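Local coordinates for tyrosyl-tRNA synthetase (PDB 2CYB), which attaches tyrosine to tRNA(Tyr) in two steps, activating it with ATP to Tyr-AMP and then passing it to the acceptor end, at residues A[258-270]-A[299-311]. Residues are numbered along the deposited sequence; the frame is centred on the assembly and turned at random.
Sequences HILPRFGKIVVER and DLKIAVAKYLNML
The backbone N of Val267 donates to Tyr307 OH over 2.8 Å, nearly straight at 169°. The Tyr307 ring fills the corner between strand 266-268 and the end of helix 250-263. Ile266 CG1 lies over one ring face, 3.9 Å from the centroid, in a CH-pi contact. Ile266 holds CG1 anti to its own N (chi1 178°), which carries that branch over the ring. Met310 CE, from the same helix as Tyr307, lies toward the rim of the opposite face. The edge of the Tyr307 ring points at the face of Phe263 in a T-shaped pair, planes at 90°, with Tyr307 CD2 above the centre of the Phe263 ring. Ile259 CG2 packs 3.7 Å from Tyr307 CD2, while Ile259 CD1 meets Val304. Val268 CG2 touches Ala303 CB at 3.9 Å. Glu269 OE2 and Lys306 NZ form a long salt bridge, 3.9 Å. One water bridges Glu269 O and Asp299 O. A second accepts from Arg270 NH1 and donates to Asp299 OD2, while Arg270 NE bonds Gly276 O. A phenylalanine at Tyr307 would keep the ring but would probably leave the Val267 N-H without its acceptor. Away from the tyrosine pocket, the contact packs helix 250-263 and the hairpin 266-268/278-280 on helix 297-319, probably in the anticodon-recognition domain. It combines an apolar, aromatic centre with a polar end held largely through water.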
# COMPACT_ATOMS: atom_id res chain seq x y z
N HIS A 258 -36.59 -1.93 6.51
CA HIS A 258 -36.77 -0.53 6.85
C HIS A 258 -38.07 -0.14 7.54
O HIS A 258 -38.06 0.55 8.56
CB HIS A 258 -36.61 0.34 5.59
CG HIS A 258 -35.34 0.08 4.84
ND1 HIS A 258 -35.24 -0.88 3.85
CD2 HIS A 258 -34.10 0.61 4.97
CE1 HIS A 258 -34.00 -0.92 3.40
NE2 HIS A 258 -33.29 -0.03 4.07
N ILE A 259 -39.19 -0.58 6.99
CA ILE A 259 -40.48 -0.20 7.55
C ILE A 259 -40.85 -0.84 8.89
O ILE A 259 -41.10 -0.12 9.86
CB ILE A 259 -41.60 -0.46 6.52
CG1 ILE A 259 -41.24 0.25 5.20
CG2 ILE A 259 -42.93 0.09 7.05
CD1 ILE A 259 -42.09 -0.16 4.01
N LEU A 260 -40.90 -2.16 8.95
CA LEU A 260 -41.26 -2.82 10.20
C LEU A 260 -40.33 -2.46 11.37
O LEU A 260 -40.81 -2.19 12.47
CB LEU A 260 -41.33 -4.33 10.00
CG LEU A 260 -42.60 -4.75 9.25
CD1 LEU A 260 -42.48 -6.18 8.77
CD2 LEU A 260 -43.81 -4.58 10.17
N PRO A 261 -39.01 -2.44 11.14
CA PRO A 261 -38.11 -2.09 12.25
C PRO A 261 -38.32 -0.67 12.75
O PRO A 261 -38.15 -0.39 13.94
CB PRO A 261 -36.72 -2.28 11.64
CG PRO A 261 -36.94 -3.45 10.72
CD PRO A 261 -38.25 -3.07 10.04
N ARG A 262 -38.71 0.23 11.85
CA ARG A 262 -38.92 1.62 12.22
C ARG A 262 -40.33 1.96 12.67
O ARG A 262 -40.50 2.77 13.58
CB ARG A 262 -38.52 2.52 11.05
CG ARG A 262 -37.02 2.57 10.84
CD ARG A 262 -36.62 3.25 9.55
NE ARG A 262 -35.20 3.54 9.55
CZ ARG A 262 -34.62 4.39 10.39
NH1 ARG A 262 -35.34 5.03 11.30
NH2 ARG A 262 -33.31 4.59 10.34
N PHE A 263 -41.33 1.34 12.06
CA PHE A 263 -42.71 1.64 12.44
C PHE A 263 -43.38 0.66 13.39
O PHE A 263 -44.33 1.02 14.08
CB PHE A 263 -43.59 1.78 11.20
CG PHE A 263 -43.23 2.97 10.35
CD1 PHE A 263 -42.24 2.88 9.38
CD2 PHE A 263 -43.89 4.19 10.53
CE1 PHE A 263 -41.90 3.99 8.60
CE2 PHE A 263 -43.56 5.30 9.75
CZ PHE A 263 -42.56 5.20 8.78
N GLY A 264 -42.90 -0.58 13.43
CA GLY A 264 -43.50 -1.56 14.33
C GLY A 264 -44.56 -2.41 13.65
O GLY A 264 -44.72 -3.59 13.96
N LYS A 265 -45.28 -1.80 12.72
CA LYS A 265 -46.32 -2.49 11.98
C LYS A 265 -46.56 -1.71 10.70
O LYS A 265 -46.17 -0.55 10.59
CB LYS A 265 -47.61 -2.54 12.80
CG LYS A 265 -48.19 -1.17 13.14
CD LYS A 265 -47.24 -0.36 14.01
CE LYS A 265 -47.80 1.02 14.34
NZ LYS A 265 -49.04 0.96 15.16
N ILE A 266 -47.20 -2.35 9.73
CA ILE A 266 -47.49 -1.66 8.48
C ILE A 266 -48.93 -1.92 8.08
O ILE A 266 -49.38 -3.06 7.99
CB ILE A 266 -46.53 -2.12 7.35
CG1 ILE A 266 -46.90 -1.41 6.05
CG2 ILE A 266 -46.59 -3.63 7.20
CD1 ILE A 266 -45.94 -1.70 4.90
N VAL A 267 -49.67 -0.83 7.87
CA VAL A 267 -51.06 -0.92 7.47
C VAL A 267 -51.11 -0.91 5.95
O VAL A 267 -50.57 -0.01 5.30
CB VAL A 267 -51.87 0.28 8.01
CG1 VAL A 267 -53.30 0.22 7.50
CG2 VAL A 267 -51.85 0.28 9.53
N VAL A 268 -51.74 -1.92 5.37
CA VAL A 268 -51.87 -2.01 3.93
C VAL A 268 -53.32 -1.72 3.58
O VAL A 268 -54.19 -2.58 3.71
CB VAL A 268 -51.50 -3.42 3.44
CG1 VAL A 268 -51.66 -3.51 1.94
CG2 VAL A 268 -50.07 -3.74 3.84
N GLU A 269 -53.59 -0.48 3.17
CA GLU A 269 -54.96 -0.11 2.80
C GLU A 269 -55.30 -0.82 1.50
O GLU A 269 -54.47 -0.89 0.58
CB GLU A 269 -55.07 1.40 2.63
CG GLU A 269 -54.50 2.20 3.79
CD GLU A 269 -54.90 3.67 3.77
OE1 GLU A 269 -55.01 4.25 2.67
OE2 GLU A 269 -55.10 4.24 4.86
N ARG A 270 -56.52 -1.35 1.42
CA ARG A 270 -56.96 -2.05 0.22
C ARG A 270 -58.44 -1.84 -0.00
O ARG A 270 -59.18 -1.57 0.94
CB ARG A 270 -56.72 -3.56 0.34
CG ARG A 270 -55.29 -4.00 0.54
CD ARG A 270 -55.20 -5.52 0.54
NE ARG A 270 -55.93 -6.12 1.65
CZ ARG A 270 -55.91 -7.42 1.94
NH1 ARG A 270 -55.20 -8.26 1.21
NH2 ARG A 270 -56.60 -7.87 2.98
N ASP A 299 -51.03 -4.09 -3.80
CA ASP A 299 -51.41 -3.44 -2.56
C ASP A 299 -50.17 -3.22 -1.70
O ASP A 299 -50.00 -2.17 -1.09
CB ASP A 299 -52.46 -4.27 -1.83
CG ASP A 299 -53.75 -4.42 -2.64
OD1 ASP A 299 -54.29 -3.38 -3.08
OD2 ASP A 299 -54.22 -5.56 -2.84
N LEU A 300 -49.29 -4.21 -1.65
CA LEU A 300 -48.07 -4.08 -0.86
C LEU A 300 -47.24 -2.90 -1.37
O LEU A 300 -46.77 -2.08 -0.58
CB LEU A 300 -47.25 -5.36 -0.94
CG LEU A 300 -45.89 -5.29 -0.23
CD1 LEU A 300 -46.09 -4.88 1.23
CD2 LEU A 300 -45.20 -6.63 -0.32
N LYS A 301 -47.07 -2.79 -2.68
CA LYS A 301 -46.31 -1.69 -3.26
C LYS A 301 -46.81 -0.33 -2.82
O LYS A 301 -46.02 0.54 -2.43
CB LYS A 301 -46.32 -1.77 -4.79
CG LYS A 301 -45.44 -2.87 -5.37
CD LYS A 301 -45.39 -2.76 -6.90
CE LYS A 301 -44.39 -3.74 -7.49
NZ LYS A 301 -44.24 -3.57 -8.97
N ILE A 302 -48.13 -0.13 -2.87
CA ILE A 302 -48.69 1.15 -2.47
C ILE A 302 -48.34 1.47 -1.02
O ILE A 302 -47.97 2.61 -0.70
CB ILE A 302 -50.23 1.17 -2.62
CG1 ILE A 302 -50.61 1.01 -4.10
CG2 ILE A 302 -50.78 2.49 -2.08
CD1 ILE A 302 -49.99 2.05 -5.01
N ALA A 303 -48.46 0.47 -0.15
CA ALA A 303 -48.17 0.67 1.26
C ALA A 303 -46.68 0.92 1.50
O ALA A 303 -46.31 1.81 2.28
CB ALA A 303 -48.64 -0.56 2.07
N VAL A 304 -45.83 0.15 0.83
CA VAL A 304 -44.39 0.33 1.00
C VAL A 304 -43.97 1.73 0.54
O VAL A 304 -43.16 2.38 1.19
CB VAL A 304 -43.61 -0.73 0.20
CG1 VAL A 304 -42.11 -0.40 0.19
CG2 VAL A 304 -43.84 -2.11 0.82
N ALA A 305 -44.53 2.19 -0.57
CA ALA A 305 -44.20 3.52 -1.07
C ALA A 305 -44.64 4.59 -0.08
O ALA A 305 -43.92 5.57 0.15
CB ALA A 305 -44.87 3.76 -2.44
N LYS A 306 -45.82 4.41 0.51
CA LYS A 306 -46.33 5.39 1.46
C LYS A 306 -45.47 5.47 2.73
O LYS A 306 -45.15 6.56 3.20
CB LYS A 306 -47.77 5.06 1.85
CG LYS A 306 -48.34 5.98 2.92
CD LYS A 306 -49.76 5.60 3.30
CE LYS A 306 -50.27 6.49 4.42
NZ LYS A 306 -51.65 6.11 4.86
N TYR A 307 -45.12 4.32 3.29
CA TYR A 307 -44.30 4.32 4.49
C TYR A 307 -42.89 4.82 4.21
O TYR A 307 -42.32 5.58 5.01
CB TYR A 307 -44.25 2.93 5.11
CG TYR A 307 -45.46 2.62 5.97
CD1 TYR A 307 -46.65 2.20 5.40
CD2 TYR A 307 -45.40 2.78 7.35
CE1 TYR A 307 -47.78 1.94 6.19
CE2 TYR A 307 -46.52 2.52 8.15
CZ TYR A 307 -47.70 2.10 7.56
OH TYR A 307 -48.80 1.84 8.35
N LEU A 308 -42.32 4.40 3.09
CA LEU A 308 -40.98 4.84 2.74
C LEU A 308 -40.99 6.35 2.57
O LEU A 308 -40.07 7.04 3.01
CB LEU A 308 -40.51 4.16 1.45
CG LEU A 308 -39.03 4.37 1.07
CD1 LEU A 308 -38.13 3.99 2.25
CD2 LEU A 308 -38.70 3.51 -0.14
N ASN A 309 -42.04 6.88 1.94
CA ASN A 309 -42.12 8.32 1.75
C ASN A 309 -42.25 9.06 3.08
O ASN A 309 -41.76 10.18 3.22
CB ASN A 309 -43.29 8.69 0.82
CG ASN A 309 -42.89 8.66 -0.64
OD1 ASN A 309 -41.76 9.00 -0.98
ND2 ASN A 309 -43.81 8.25 -1.50
N MET A 310 -42.91 8.43 4.05
CA MET A 310 -43.05 9.06 5.36
C MET A 310 -41.67 9.11 6.00
O MET A 310 -41.29 10.11 6.62
CB MET A 310 -44.01 8.25 6.25
CG MET A 310 -45.46 8.31 5.81
SD MET A 310 -46.59 7.61 7.04
CE MET A 310 -46.44 5.89 6.66
N LEU A 311 -40.93 8.03 5.82
CA LEU A 311 -39.59 7.89 6.37
C LEU A 311 -38.65 8.97 5.82
O LEU A 311 -37.98 9.67 6.58
CB LEU A 311 -39.07 6.49 6.02
CG LEU A 311 -38.03 5.80 6.91
CD1 LEU A 311 -37.96 4.33 6.56
CD2 LEU A 311 -36.68 6.46 6.72
O HOH W 1 -51.89 -0.40 0.21
O HOH W 2 -53.88 -7.83 -1.57